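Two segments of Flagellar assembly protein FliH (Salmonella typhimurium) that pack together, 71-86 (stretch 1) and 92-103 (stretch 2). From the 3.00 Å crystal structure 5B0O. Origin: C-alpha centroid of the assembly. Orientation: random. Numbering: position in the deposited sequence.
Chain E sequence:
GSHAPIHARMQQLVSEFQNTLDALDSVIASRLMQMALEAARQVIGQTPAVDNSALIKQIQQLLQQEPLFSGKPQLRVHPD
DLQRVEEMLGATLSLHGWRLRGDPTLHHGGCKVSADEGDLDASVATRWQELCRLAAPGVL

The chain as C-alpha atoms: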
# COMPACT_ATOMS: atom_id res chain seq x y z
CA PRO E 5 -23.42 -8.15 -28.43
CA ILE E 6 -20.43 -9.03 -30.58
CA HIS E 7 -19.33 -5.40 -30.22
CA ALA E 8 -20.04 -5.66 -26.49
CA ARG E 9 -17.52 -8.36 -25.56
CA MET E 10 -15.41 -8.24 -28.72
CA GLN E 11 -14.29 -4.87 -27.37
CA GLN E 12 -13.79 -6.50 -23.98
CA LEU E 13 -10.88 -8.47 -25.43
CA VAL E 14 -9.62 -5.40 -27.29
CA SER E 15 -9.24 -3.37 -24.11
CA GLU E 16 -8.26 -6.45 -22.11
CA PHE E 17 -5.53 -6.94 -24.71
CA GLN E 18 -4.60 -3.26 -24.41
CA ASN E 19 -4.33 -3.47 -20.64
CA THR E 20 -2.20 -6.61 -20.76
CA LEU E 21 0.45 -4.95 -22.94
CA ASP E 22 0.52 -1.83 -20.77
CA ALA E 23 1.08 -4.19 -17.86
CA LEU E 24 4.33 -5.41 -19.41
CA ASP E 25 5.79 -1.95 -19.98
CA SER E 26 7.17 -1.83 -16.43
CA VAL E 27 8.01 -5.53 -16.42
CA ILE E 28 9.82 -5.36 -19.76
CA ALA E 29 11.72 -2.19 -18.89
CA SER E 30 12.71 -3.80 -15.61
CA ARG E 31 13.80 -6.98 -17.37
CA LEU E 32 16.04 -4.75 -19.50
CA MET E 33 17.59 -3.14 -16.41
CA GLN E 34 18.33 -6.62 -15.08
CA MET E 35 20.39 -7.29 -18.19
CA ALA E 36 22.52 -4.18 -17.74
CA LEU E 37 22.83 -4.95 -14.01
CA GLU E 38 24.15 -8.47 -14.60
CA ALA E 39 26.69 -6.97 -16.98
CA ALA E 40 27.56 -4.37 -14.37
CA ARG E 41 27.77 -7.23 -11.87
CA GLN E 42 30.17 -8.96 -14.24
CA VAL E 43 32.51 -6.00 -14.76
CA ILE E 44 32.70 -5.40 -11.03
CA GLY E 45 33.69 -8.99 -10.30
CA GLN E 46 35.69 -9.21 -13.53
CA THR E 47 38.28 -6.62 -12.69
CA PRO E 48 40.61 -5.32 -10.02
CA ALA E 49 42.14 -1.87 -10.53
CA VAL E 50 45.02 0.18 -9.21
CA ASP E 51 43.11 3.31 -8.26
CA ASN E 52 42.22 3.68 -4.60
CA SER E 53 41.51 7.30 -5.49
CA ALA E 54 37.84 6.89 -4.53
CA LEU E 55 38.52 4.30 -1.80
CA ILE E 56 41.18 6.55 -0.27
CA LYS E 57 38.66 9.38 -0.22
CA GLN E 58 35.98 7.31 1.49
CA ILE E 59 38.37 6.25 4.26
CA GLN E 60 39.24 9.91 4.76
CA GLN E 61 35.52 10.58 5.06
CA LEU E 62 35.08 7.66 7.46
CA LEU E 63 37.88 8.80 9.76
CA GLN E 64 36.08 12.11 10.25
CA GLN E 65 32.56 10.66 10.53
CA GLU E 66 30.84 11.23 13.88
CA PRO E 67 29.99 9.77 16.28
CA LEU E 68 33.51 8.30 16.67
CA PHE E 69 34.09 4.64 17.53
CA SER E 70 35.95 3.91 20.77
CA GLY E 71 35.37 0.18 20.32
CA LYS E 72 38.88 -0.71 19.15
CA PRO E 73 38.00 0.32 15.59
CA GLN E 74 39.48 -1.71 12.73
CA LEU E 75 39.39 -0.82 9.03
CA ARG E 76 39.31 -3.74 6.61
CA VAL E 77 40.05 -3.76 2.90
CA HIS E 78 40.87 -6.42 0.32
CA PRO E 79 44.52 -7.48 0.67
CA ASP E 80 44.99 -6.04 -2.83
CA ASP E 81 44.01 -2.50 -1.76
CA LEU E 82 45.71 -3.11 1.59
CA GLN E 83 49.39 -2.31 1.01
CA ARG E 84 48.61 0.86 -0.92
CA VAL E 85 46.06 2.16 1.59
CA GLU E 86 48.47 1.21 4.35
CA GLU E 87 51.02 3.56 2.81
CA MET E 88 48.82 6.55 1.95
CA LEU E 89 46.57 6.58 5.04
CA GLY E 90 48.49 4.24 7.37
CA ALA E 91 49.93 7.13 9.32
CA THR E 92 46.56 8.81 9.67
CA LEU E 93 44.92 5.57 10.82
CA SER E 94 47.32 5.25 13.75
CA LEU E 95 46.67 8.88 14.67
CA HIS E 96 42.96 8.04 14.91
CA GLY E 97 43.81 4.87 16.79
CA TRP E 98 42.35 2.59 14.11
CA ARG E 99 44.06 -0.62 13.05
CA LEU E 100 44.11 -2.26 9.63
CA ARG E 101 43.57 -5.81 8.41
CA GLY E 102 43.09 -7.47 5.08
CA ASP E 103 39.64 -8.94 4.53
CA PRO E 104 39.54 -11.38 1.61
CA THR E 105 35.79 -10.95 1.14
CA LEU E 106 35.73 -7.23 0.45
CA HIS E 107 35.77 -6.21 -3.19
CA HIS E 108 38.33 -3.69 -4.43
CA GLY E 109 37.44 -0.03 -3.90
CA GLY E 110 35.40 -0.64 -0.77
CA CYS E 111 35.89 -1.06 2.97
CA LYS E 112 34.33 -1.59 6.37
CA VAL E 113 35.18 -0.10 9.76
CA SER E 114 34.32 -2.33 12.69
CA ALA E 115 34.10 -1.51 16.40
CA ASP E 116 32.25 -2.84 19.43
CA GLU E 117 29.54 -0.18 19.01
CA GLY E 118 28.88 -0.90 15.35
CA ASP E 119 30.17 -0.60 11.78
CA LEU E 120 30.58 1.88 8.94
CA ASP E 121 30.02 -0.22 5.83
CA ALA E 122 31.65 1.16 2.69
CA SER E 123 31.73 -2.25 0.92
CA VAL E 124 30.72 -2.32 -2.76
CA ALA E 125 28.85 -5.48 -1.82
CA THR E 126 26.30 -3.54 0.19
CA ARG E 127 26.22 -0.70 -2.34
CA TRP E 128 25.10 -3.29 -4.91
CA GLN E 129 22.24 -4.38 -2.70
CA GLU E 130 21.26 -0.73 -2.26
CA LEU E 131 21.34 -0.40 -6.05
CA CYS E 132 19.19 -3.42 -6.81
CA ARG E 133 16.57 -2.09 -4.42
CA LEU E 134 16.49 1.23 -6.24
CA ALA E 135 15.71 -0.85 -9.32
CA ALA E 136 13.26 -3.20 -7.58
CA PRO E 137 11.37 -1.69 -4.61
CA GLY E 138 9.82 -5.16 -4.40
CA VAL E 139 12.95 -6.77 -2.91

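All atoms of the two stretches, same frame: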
# COMPACT_ATOMS: atom_id res chain seq x y z
N GLY E 71 35.49 1.62 20.12
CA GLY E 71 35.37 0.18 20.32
C GLY E 71 36.52 -0.66 19.82
O GLY E 71 36.32 -1.81 19.43
N LYS E 72 37.72 -0.09 19.78
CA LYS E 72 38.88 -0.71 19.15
C LYS E 72 38.61 -0.86 17.66
O LYS E 72 38.63 -1.96 17.12
CB LYS E 72 39.18 -2.08 19.76
CG LYS E 72 39.55 -2.07 21.24
CD LYS E 72 39.97 -3.45 21.72
CE LYS E 72 38.88 -4.49 21.48
NZ LYS E 72 37.65 -4.24 22.29
N PRO E 73 38.38 0.28 17.00
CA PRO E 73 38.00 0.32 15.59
C PRO E 73 39.04 -0.36 14.71
O PRO E 73 40.24 -0.20 14.96
CB PRO E 73 37.97 1.82 15.28
CG PRO E 73 37.78 2.48 16.60
CD PRO E 73 38.55 1.63 17.56
N GLN E 74 38.58 -1.10 13.71
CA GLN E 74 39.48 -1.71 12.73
C GLN E 74 38.93 -1.54 11.32
O GLN E 74 37.78 -1.88 11.05
CB GLN E 74 39.73 -3.19 13.05
CG GLN E 74 38.69 -4.15 12.47
CD GLN E 74 38.92 -5.59 12.91
OE1 GLN E 74 38.06 -6.46 12.72
NE2 GLN E 74 40.08 -5.85 13.51
N LEU E 75 39.74 -0.96 10.44
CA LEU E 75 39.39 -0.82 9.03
C LEU E 75 39.86 -2.05 8.27
O LEU E 75 40.96 -2.54 8.49
CB LEU E 75 40.04 0.44 8.43
CG LEU E 75 40.06 0.61 6.91
CD1 LEU E 75 38.66 0.72 6.36
CD2 LEU E 75 40.87 1.83 6.52
N ARG E 76 39.00 -2.55 7.39
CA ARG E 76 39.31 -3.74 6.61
C ARG E 76 39.15 -3.44 5.13
O ARG E 76 38.16 -2.84 4.72
CB ARG E 76 38.37 -4.89 6.96
CG ARG E 76 38.34 -5.26 8.42
CD ARG E 76 37.22 -6.25 8.68
NE ARG E 76 36.93 -6.38 10.10
CZ ARG E 76 35.89 -7.04 10.59
NH1 ARG E 76 35.03 -7.62 9.76
NH2 ARG E 76 35.70 -7.11 11.90
N VAL E 77 40.13 -3.86 4.35
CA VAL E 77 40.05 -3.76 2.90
C VAL E 77 40.60 -5.04 2.30
O VAL E 77 41.24 -5.83 2.99
CB VAL E 77 40.83 -2.56 2.37
CG1 VAL E 77 40.54 -2.36 0.90
CG2 VAL E 77 40.46 -1.31 3.14
N HIS E 78 40.32 -5.27 1.02
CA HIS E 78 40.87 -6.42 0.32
C HIS E 78 42.39 -6.34 0.34
O HIS E 78 42.96 -5.27 0.09
CB HIS E 78 40.38 -6.45 -1.12
CG HIS E 78 40.61 -7.76 -1.82
ND1 HIS E 78 40.84 -7.84 -3.17
CD2 HIS E 78 40.64 -9.03 -1.35
CE1 HIS E 78 41.01 -9.11 -3.51
NE2 HIS E 78 40.89 -9.85 -2.42
N PRO E 79 43.05 -7.47 0.61
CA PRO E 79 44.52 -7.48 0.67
C PRO E 79 45.16 -6.75 -0.50
O PRO E 79 46.26 -6.22 -0.35
CB PRO E 79 44.84 -8.97 0.63
CG PRO E 79 43.69 -9.60 1.38
CD PRO E 79 42.47 -8.73 1.10
N ASP E 80 44.48 -6.72 -1.64
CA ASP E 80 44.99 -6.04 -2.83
C ASP E 80 44.98 -4.51 -2.75
O ASP E 80 45.83 -3.85 -3.35
CB ASP E 80 44.22 -6.49 -4.06
CG ASP E 80 44.55 -7.90 -4.46
OD1 ASP E 80 45.28 -8.58 -3.71
OD2 ASP E 80 44.07 -8.34 -5.53
N ASP E 81 44.01 -3.94 -2.04
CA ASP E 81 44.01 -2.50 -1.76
C ASP E 81 44.85 -2.22 -0.52
O ASP E 81 45.22 -1.07 -0.27
CB ASP E 81 42.59 -1.99 -1.51
CG ASP E 81 41.73 -1.98 -2.75
OD1 ASP E 81 42.19 -1.52 -3.82
OD2 ASP E 81 40.56 -2.42 -2.65
N LEU E 82 45.14 -3.26 0.25
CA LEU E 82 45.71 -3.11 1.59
C LEU E 82 47.04 -2.37 1.66
O LEU E 82 47.16 -1.36 2.35
CB LEU E 82 45.85 -4.47 2.28
CG LEU E 82 46.42 -4.45 3.70
CD1 LEU E 82 45.88 -5.60 4.51
CD2 LEU E 82 47.93 -4.49 3.68
N GLN E 83 48.05 -2.88 0.95
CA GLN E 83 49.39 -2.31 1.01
C GLN E 83 49.39 -0.84 0.64
O GLN E 83 50.06 -0.03 1.27
CB GLN E 83 50.36 -3.07 0.09
CG GLN E 83 50.88 -4.38 0.66
CD GLN E 83 52.04 -4.94 -0.14
OE1 GLN E 83 52.54 -4.29 -1.07
NE2 GLN E 83 52.49 -6.13 0.21
N ARG E 84 48.64 -0.50 -0.41
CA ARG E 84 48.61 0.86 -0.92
C ARG E 84 47.91 1.81 0.05
O ARG E 84 48.39 2.91 0.30
CB ARG E 84 47.94 0.87 -2.30
CG ARG E 84 48.59 -0.11 -3.28
CD ARG E 84 47.94 -0.08 -4.64
NE ARG E 84 46.79 -0.97 -4.73
CZ ARG E 84 45.75 -0.76 -5.54
NH1 ARG E 84 45.73 0.32 -6.30
NH2 ARG E 84 44.74 -1.62 -5.57
N VAL E 85 46.78 1.38 0.60
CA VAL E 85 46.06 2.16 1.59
C VAL E 85 46.92 2.31 2.84
O VAL E 85 47.02 3.38 3.42
CB VAL E 85 44.73 1.49 1.97
CG1 VAL E 85 44.11 2.16 3.18
CG2 VAL E 85 43.77 1.52 0.79
N GLU E 86 47.56 1.21 3.23
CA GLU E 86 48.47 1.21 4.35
C GLU E 86 49.49 2.34 4.21
O GLU E 86 49.76 3.06 5.16
CB GLU E 86 49.17 -0.15 4.46
CG GLU E 86 49.72 -0.47 5.83
CD GLU E 86 50.92 0.37 6.19
OE1 GLU E 86 51.44 1.07 5.29
OE2 GLU E 86 51.36 0.33 7.36
N THR E 92 47.76 8.18 9.16
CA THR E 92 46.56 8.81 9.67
C THR E 92 45.75 7.83 10.51
O THR E 92 45.23 8.19 11.55
CB THR E 92 45.70 9.38 8.55
OG1 THR E 92 46.54 10.07 7.62
CG2 THR E 92 44.67 10.35 9.10
N LEU E 93 45.65 6.58 10.06
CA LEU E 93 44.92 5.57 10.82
C LEU E 93 45.40 5.52 12.26
O LEU E 93 44.60 5.62 13.19
CB LEU E 93 45.06 4.19 10.17
CG LEU E 93 44.27 4.04 8.88
CD1 LEU E 93 44.37 2.62 8.36
CD2 LEU E 93 42.84 4.42 9.15
N SER E 94 46.71 5.36 12.43
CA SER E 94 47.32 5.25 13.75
C SER E 94 47.02 6.48 14.61
O SER E 94 46.75 6.35 15.81
CB SER E 94 48.82 5.05 13.60
OG SER E 94 49.08 4.04 12.65
N LEU E 95 47.05 7.65 13.99
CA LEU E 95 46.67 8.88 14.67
C LEU E 95 45.24 8.83 15.22
O LEU E 95 44.95 9.39 16.27
CB LEU E 95 46.81 10.08 13.74
CG LEU E 95 48.13 10.83 13.82
CD1 LEU E 95 47.98 12.19 13.17
CD2 LEU E 95 48.56 10.97 15.26
N HIS E 96 44.35 8.17 14.49
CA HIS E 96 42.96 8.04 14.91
C HIS E 96 42.78 6.85 15.83
O HIS E 96 41.72 6.65 16.41
CB HIS E 96 42.03 7.87 13.70
CG HIS E 96 41.82 9.13 12.92
ND1 HIS E 96 42.79 9.66 12.08
CD2 HIS E 96 40.75 9.95 12.82
CE1 HIS E 96 42.32 10.75 11.52
NE2 HIS E 96 41.09 10.96 11.94
N GLY E 97 43.84 6.05 15.96
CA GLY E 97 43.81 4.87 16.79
C GLY E 97 43.19 3.65 16.14
O GLY E 97 42.99 2.63 16.80
N TRP E 98 42.90 3.74 14.84
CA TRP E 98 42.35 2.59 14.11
C TRP E 98 43.47 1.62 13.77
O TRP E 98 44.63 2.01 13.69
CB TRP E 98 41.68 3.03 12.81
CG TRP E 98 40.43 3.82 12.98
CD1 TRP E 98 39.93 4.31 14.14
CD2 TRP E 98 39.51 4.21 11.95
NE1 TRP E 98 38.77 4.99 13.90
CE2 TRP E 98 38.49 4.95 12.56
CE3 TRP E 98 39.47 4.01 10.56
CZ2 TRP E 98 37.42 5.48 11.84
CZ3 TRP E 98 38.41 4.54 9.85
CH2 TRP E 98 37.40 5.27 10.49
N ARG E 99 43.11 0.35 13.57
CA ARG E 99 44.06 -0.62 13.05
C ARG E 99 43.55 -1.20 11.74
O ARG E 99 42.37 -1.10 11.43
CB ARG E 99 44.38 -1.71 14.07
CG ARG E 99 43.23 -2.60 14.44
CD ARG E 99 43.52 -3.33 15.73
NE ARG E 99 42.34 -3.99 16.26
CZ ARG E 99 42.27 -5.28 16.58
NH1 ARG E 99 43.34 -6.06 16.44
NH2 ARG E 99 41.14 -5.79 17.04
N LEU E 100 44.46 -1.79 10.96
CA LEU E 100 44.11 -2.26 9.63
C LEU E 100 44.38 -3.75 9.45
O LEU E 100 45.36 -4.30 9.96
CB LEU E 100 44.85 -1.45 8.57
CG LEU E 100 44.33 -1.60 7.15
CD1 LEU E 100 44.64 -0.37 6.32
CD2 LEU E 100 44.90 -2.84 6.49
N ARG E 101 43.48 -4.40 8.72
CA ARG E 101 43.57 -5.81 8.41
C ARG E 101 43.22 -5.98 6.95
O ARG E 101 42.56 -5.13 6.37
CB ARG E 101 42.54 -6.59 9.22
CG ARG E 101 42.89 -6.86 10.66
CD ARG E 101 41.76 -7.66 11.27
NE ARG E 101 40.93 -8.25 10.23
CZ ARG E 101 39.67 -8.66 10.40
NH1 ARG E 101 39.09 -8.55 11.59
NH2 ARG E 101 39.00 -9.18 9.38
N GLY E 102 43.67 -7.08 6.35
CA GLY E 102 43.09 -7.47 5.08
C GLY E 102 41.85 -8.31 5.33
O GLY E 102 41.84 -9.16 6.22
N ASP E 103 40.81 -8.07 4.55
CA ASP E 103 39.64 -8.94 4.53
C ASP E 103 39.46 -9.47 3.11
O ASP E 103 39.21 -8.69 2.19
CB ASP E 103 38.38 -8.22 5.02
CG ASP E 103 37.27 -9.20 5.38
OD1 ASP E 103 37.25 -9.66 6.54
OD2 ASP E 103 36.43 -9.51 4.51

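Two parallel strands, 74-77 and 99-102, form the spine of this contact, and the helices attached to them roof one side. The backbone ladder zigzags: Arg99 N donates to Pro73 O (3.2 Å), Leu75 N to Arg99 O (2.8 Å), Arg101 N to Leu75 O (3.1 Å), Val77 N to Arg101 O (a weak bond, 3.4 Å) and Asp103 N to Val77 O (2.8 Å). Leu75 and Val77 thus use both N and O to bond to the partner stretch, while Gln74 and Arg76 lie between the rungs and add CA-H...O contacts, such as Gln74 CA to Arg99 O at 3.2 Å.

Alternation sorts the side chains into two faces. On one lie Leu75, Leu100 and Val77, and this is the greasy side. Leu75 is buried: its CD2 meets Leu93 CD1 at 4.0 Å, and its CB rests 4.2 Å from Trp98 CE3. Leu100 fills the space beneath the helix that carries Leu82 and Val85, whose axis comes within 8.0 Å of the strand's at closest approach. Leu82 comes down to it, CD1 to Leu100 CD2 at 3.5 Å, and Val85 CG1 lies 4.1 Å from Leu100 CD1. Branched aliphatic side chains suit this layer because their methyls can interdigitate without leaving polar groups unpaired.

A close fit forms at Gly102. Leu82 CD1 reaches to 3.2 Å from Gly102 N, settling into the hollow left by the absent side chain. A CB there would sit only 3.2 Å from both Leu82 CD1 and Pro79 CG, so glycine leaves room for Pro79 and Leu82 to press close against the strand.

At the other end, Pro73 is the bump and Trp98 the flat surface. Pro73 CB lies over the indole face, 3.7 Å from the centroid of its five-membered ring, a CH-pi contact between a small puckered ring and a broad flat one. Just before the tryptophan, Gly97 ends its helix in a Schellman turn; its positive phi suits glycine, since a CB would jam against the preceding carbonyl.

The opposite face carries Gln74, Arg76, Arg99 and Arg101, long chains whose polar ends meet one another across this face. Gln74 OE1 accepts from Arg76 NE (2.9 Å) and NH2 (2.6 Å), fixing that guanidinium. Arg101 NH1 lies over its face, 3.4 Å from Arg76 NE, a close approach of like charges. Asp103 offsets it: its OD1 forms a salt bridge with Arg101 NH2 (3.4 Å), and its CB packs 3.9 Å from Arg76 CB. Altogether 931 Å² is buried.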